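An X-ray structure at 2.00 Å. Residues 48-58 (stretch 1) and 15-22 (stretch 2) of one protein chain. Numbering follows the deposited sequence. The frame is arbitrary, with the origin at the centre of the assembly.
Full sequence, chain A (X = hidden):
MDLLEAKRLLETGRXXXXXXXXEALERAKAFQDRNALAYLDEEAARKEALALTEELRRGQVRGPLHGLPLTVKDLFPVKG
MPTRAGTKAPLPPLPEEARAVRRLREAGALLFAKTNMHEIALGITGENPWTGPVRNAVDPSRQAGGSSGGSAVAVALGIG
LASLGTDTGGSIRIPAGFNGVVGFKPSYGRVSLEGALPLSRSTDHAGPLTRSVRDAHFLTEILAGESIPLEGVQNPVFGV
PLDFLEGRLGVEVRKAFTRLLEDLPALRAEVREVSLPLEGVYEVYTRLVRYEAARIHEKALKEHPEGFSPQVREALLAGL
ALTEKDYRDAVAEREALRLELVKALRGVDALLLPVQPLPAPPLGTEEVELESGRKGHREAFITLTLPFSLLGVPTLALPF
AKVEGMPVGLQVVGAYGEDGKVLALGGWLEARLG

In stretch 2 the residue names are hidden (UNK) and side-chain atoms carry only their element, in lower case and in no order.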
# COMPACT_ATOMS: atom_id res chain seq x y z
N GLU A 48 -16.84 -0.01 40.12
CA GLU A 48 -15.74 -0.75 39.51
C GLU A 48 -14.42 -0.33 40.18
O GLU A 48 -13.55 -1.16 40.44
CB GLU A 48 -15.68 -0.47 38.00
CG GLU A 48 -14.61 -1.25 37.23
CD GLU A 48 -14.82 -2.75 37.29
OE1 GLU A 48 -15.95 -3.21 37.02
OE2 GLU A 48 -13.84 -3.47 37.60
N ALA A 49 -14.29 0.96 40.45
CA ALA A 49 -13.09 1.48 41.10
C ALA A 49 -12.86 0.78 42.44
O ALA A 49 -11.73 0.45 42.78
CB ALA A 49 -13.21 2.99 41.30
N LEU A 50 -13.94 0.57 43.19
CA LEU A 50 -13.85 -0.09 44.50
C LEU A 50 -13.33 -1.51 44.35
O LEU A 50 -12.45 -1.95 45.10
CB LEU A 50 -15.23 -0.11 45.17
CG LEU A 50 -15.81 1.25 45.58
CD1 LEU A 50 -17.24 1.07 46.08
CD2 LEU A 50 -14.94 1.87 46.66
N ALA A 51 -13.87 -2.24 43.38
CA ALA A 51 -13.46 -3.61 43.11
C ALA A 51 -11.98 -3.69 42.76
O ALA A 51 -11.26 -4.55 43.26
CB ALA A 51 -14.30 -4.20 41.98
N LEU A 52 -11.53 -2.79 41.89
CA LEU A 52 -10.13 -2.78 41.48
C LEU A 52 -9.21 -2.40 42.63
O LEU A 52 -8.09 -2.89 42.72
CB LEU A 52 -9.92 -1.80 40.31
CG LEU A 52 -10.58 -2.22 38.99
CD1 LEU A 52 -10.42 -1.11 37.97
CD2 LEU A 52 -9.96 -3.52 38.49
N THR A 53 -9.70 -1.54 43.52
CA THR A 53 -8.91 -1.10 44.66
C THR A 53 -8.67 -2.27 45.62
O THR A 53 -7.55 -2.52 46.05
CB THR A 53 -9.63 0.03 45.42
OG1 THR A 53 -9.75 1.18 44.56
CG2 THR A 53 -8.84 0.43 46.67
N GLU A 54 -9.74 -2.99 45.94
CA GLU A 54 -9.64 -4.13 46.85
C GLU A 54 -8.78 -5.24 46.25
O GLU A 54 -7.97 -5.84 46.95
CB GLU A 54 -11.04 -4.66 47.17
CG GLU A 54 -11.08 -5.68 48.30
CD GLU A 54 -10.30 -5.23 49.52
OE1 GLU A 54 -10.40 -4.05 49.90
OE2 GLU A 54 -9.60 -6.08 50.11
N GLU A 55 -8.94 -5.50 44.95
CA GLU A 55 -8.15 -6.53 44.29
C GLU A 55 -6.66 -6.22 44.41
O GLU A 55 -5.85 -7.09 44.72
CB GLU A 55 -8.54 -6.64 42.81
CG GLU A 55 -9.76 -7.53 42.56
CD GLU A 55 -10.25 -7.50 41.12
OE1 GLU A 55 -9.43 -7.27 40.21
OE2 GLU A 55 -11.46 -7.71 40.90
N LEU A 56 -6.30 -4.96 44.17
CA LEU A 56 -4.91 -4.54 44.26
C LEU A 56 -4.37 -4.70 45.67
O LEU A 56 -3.23 -5.12 45.87
CB LEU A 56 -4.78 -3.07 43.83
CG LEU A 56 -3.36 -2.49 43.74
CD1 LEU A 56 -2.52 -3.32 42.78
CD2 LEU A 56 -3.44 -1.05 43.27
N ARG A 57 -5.19 -4.38 46.67
CA ARG A 57 -4.74 -4.51 48.05
C ARG A 57 -4.41 -5.95 48.42
O ARG A 57 -3.56 -6.19 49.27
CB ARG A 57 -5.79 -3.94 49.00
CG ARG A 57 -5.86 -2.43 48.94
CD ARG A 57 -7.05 -1.89 49.70
NE ARG A 57 -7.07 -0.43 49.68
CZ ARG A 57 -8.08 0.30 50.14
NH1 ARG A 57 -9.15 -0.30 50.65
NH2 ARG A 57 -8.02 1.62 50.10
N ARG A 58 -5.07 -6.90 47.77
CA ARG A 58 -4.81 -8.30 48.06
C ARG A 58 -3.97 -8.99 46.97
O ARG A 58 -4.06 -10.20 46.78
CB ARG A 58 -6.13 -9.06 48.28
CG ARG A 58 -7.03 -9.21 47.07
CD ARG A 58 -8.19 -10.13 47.42
NE ARG A 58 -8.95 -10.57 46.24
CZ ARG A 58 -9.94 -9.89 45.68
NH1 ARG A 58 -10.31 -8.72 46.17
NH2 ARG A 58 -10.55 -10.38 44.61
N UNK A 15 -1.09 5.54 46.03
CA UNK A 15 -2.42 5.91 45.57
C UNK A 15 -3.22 4.64 45.30
O UNK A 15 -2.68 3.54 45.37
c UNK A 15 -2.36 6.77 44.28
c UNK A 15 -2.04 5.90 43.07
o UNK A 15 -3.63 7.40 44.06
N UNK A 16 -4.50 4.80 44.98
CA UNK A 16 -5.38 3.67 44.67
C UNK A 16 -6.25 3.98 43.47
O UNK A 16 -6.40 5.14 43.08
o UNK A 16 -7.20 4.45 46.07
c UNK A 16 -6.32 3.34 45.85
c UNK A 16 -5.53 3.06 47.12
N UNK A 17 -6.85 2.95 42.85
CA UNK A 17 -7.72 3.13 41.69
C UNK A 17 -8.85 4.09 42.03
O UNK A 17 -9.25 4.92 41.22
c UNK A 17 -6.66 1.51 43.13
c UNK A 17 -8.23 1.72 41.41
c UNK A 17 -7.06 0.88 41.82
N UNK A 18 -9.37 3.96 43.25
CA UNK A 18 -10.46 4.81 43.71
C UNK A 18 -10.01 6.28 43.73
O UNK A 18 -10.76 7.16 43.30
c UNK A 18 -13.30 5.00 44.83
c UNK A 18 -10.90 4.38 45.11
c UNK A 18 -12.07 5.17 45.70
c UNK A 18 -12.34 4.69 47.11
N UNK A 19 -8.80 6.53 44.21
CA UNK A 19 -8.27 7.89 44.27
C UNK A 19 -8.02 8.45 42.87
O UNK A 19 -8.27 9.63 42.61
c UNK A 19 -6.97 7.92 45.09
N UNK A 20 -7.50 7.61 41.98
CA UNK A 20 -7.24 8.05 40.62
C UNK A 20 -8.56 8.43 39.95
O UNK A 20 -8.62 9.41 39.20
c UNK A 20 -4.51 5.48 39.47
c UNK A 20 -4.24 7.92 39.98
c UNK A 20 -5.08 6.67 40.24
c UNK A 20 -6.53 6.95 39.82
N UNK A 21 -9.61 7.67 40.23
CA UNK A 21 -10.92 7.96 39.64
C UNK A 21 -11.46 9.28 40.19
O UNK A 21 -11.91 10.14 39.42
c UNK A 21 -14.27 5.92 39.77
c UNK A 21 -11.92 6.83 39.93
c UNK A 21 -13.34 7.07 39.37
c UNK A 21 -13.28 7.19 37.85
N UNK A 22 -11.44 9.45 41.51
CA UNK A 22 -11.93 10.68 42.10
C UNK A 22 -11.26 11.89 41.48
O UNK A 22 -11.89 12.92 41.26
o UNK A 22 -14.55 11.08 44.19
c UNK A 22 -11.70 10.69 43.62
c UNK A 22 -14.06 9.94 44.05
o UNK A 22 -14.72 8.96 43.65
c UNK A 22 -12.59 9.74 44.38

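Position 15 has three side-chain atoms: a carbon bonded to one oxygen and one carbon. That branched pattern is threonine. Thr15 lies in loop, its CA-to-CB bond points away from stretch 1, and it makes no close contact there.

Position 16 carries the same set, a first carbon bearing one oxygen and one carbon. The oxygen lies 3.2 Å from the backbone N of position 19, and the first carbon, CB, is 3.9 Å from Thr53 CG2. This is threonine again, now as the N-cap: Thr16 OG1 accepts a hydrogen bond from an amide that has no earlier helical carbonyl to bind. Its methyl, CG2, also reaches to 4.1 Å from Arg57 NH2.

At position 17, three carbons close a ring onto the backbone N, and the ring lies among Ala49, Leu52, Thr53 and Leu56. Only proline forms such a ring. Pro17 suits the first turn of a helix, where its lack of an amide hydrogen costs no backbone bond. Its compact ring fits as a knob among those four residues, with CB 4.1 Å from Leu52 CB and CD 4.1 Å from Leu56 CD2.

Position 18 has four carbons, forked at the second, and the forked ends lie near Ala49 CB and Leu50 CD2, so the chain is leucine. With chi1 t and chi2 p, Leu18 places CD1 4.1 Å from Ala49 CB and CD2 3.9 Å from Leu50 CD2, a greasy cover for the side of the contact.

Position 19 has a single side-chain carbon and is alanine. Ala19 is exposed and touches nothing on stretch 1; its role here is its backbone N, which completes the cap.

Position 20 shows four carbons forked at the second: leucine. Leu20 is buried but out of reach of stretch 1, so its apolar bulk serves packing elsewhere in the structure.

Position 21 repeats that fork, and one of the forked ends meets Ala49 CB; it is leucine, one turn beyond Pro17. Leu21 points toward stretch 1, and its CD2 comes 3.5 Å from Ala49 CB, close packing against a small methyl.

Position 22 has three carbons, the third carrying two oxygens, hence glutamate. Glu22 is partly exposed and does not reach stretch 1, so its charge stays outside the apolar contact.

The two helices run roughly antiparallel, at 146°, and their axes approach to 8.5 Å. Small Ala49 lets the backbones close in, its CA 5.0 Å from Leu18 CA. Thr53 adds a polar link: its OG1 donates to Ala49 O at 2.8 Å and accepts a weak hydrogen bond from Leu18 N at 3.1 Å, joining the start of one helix to the flank of the other.

Stretch 2 15-22: TTPLALLE
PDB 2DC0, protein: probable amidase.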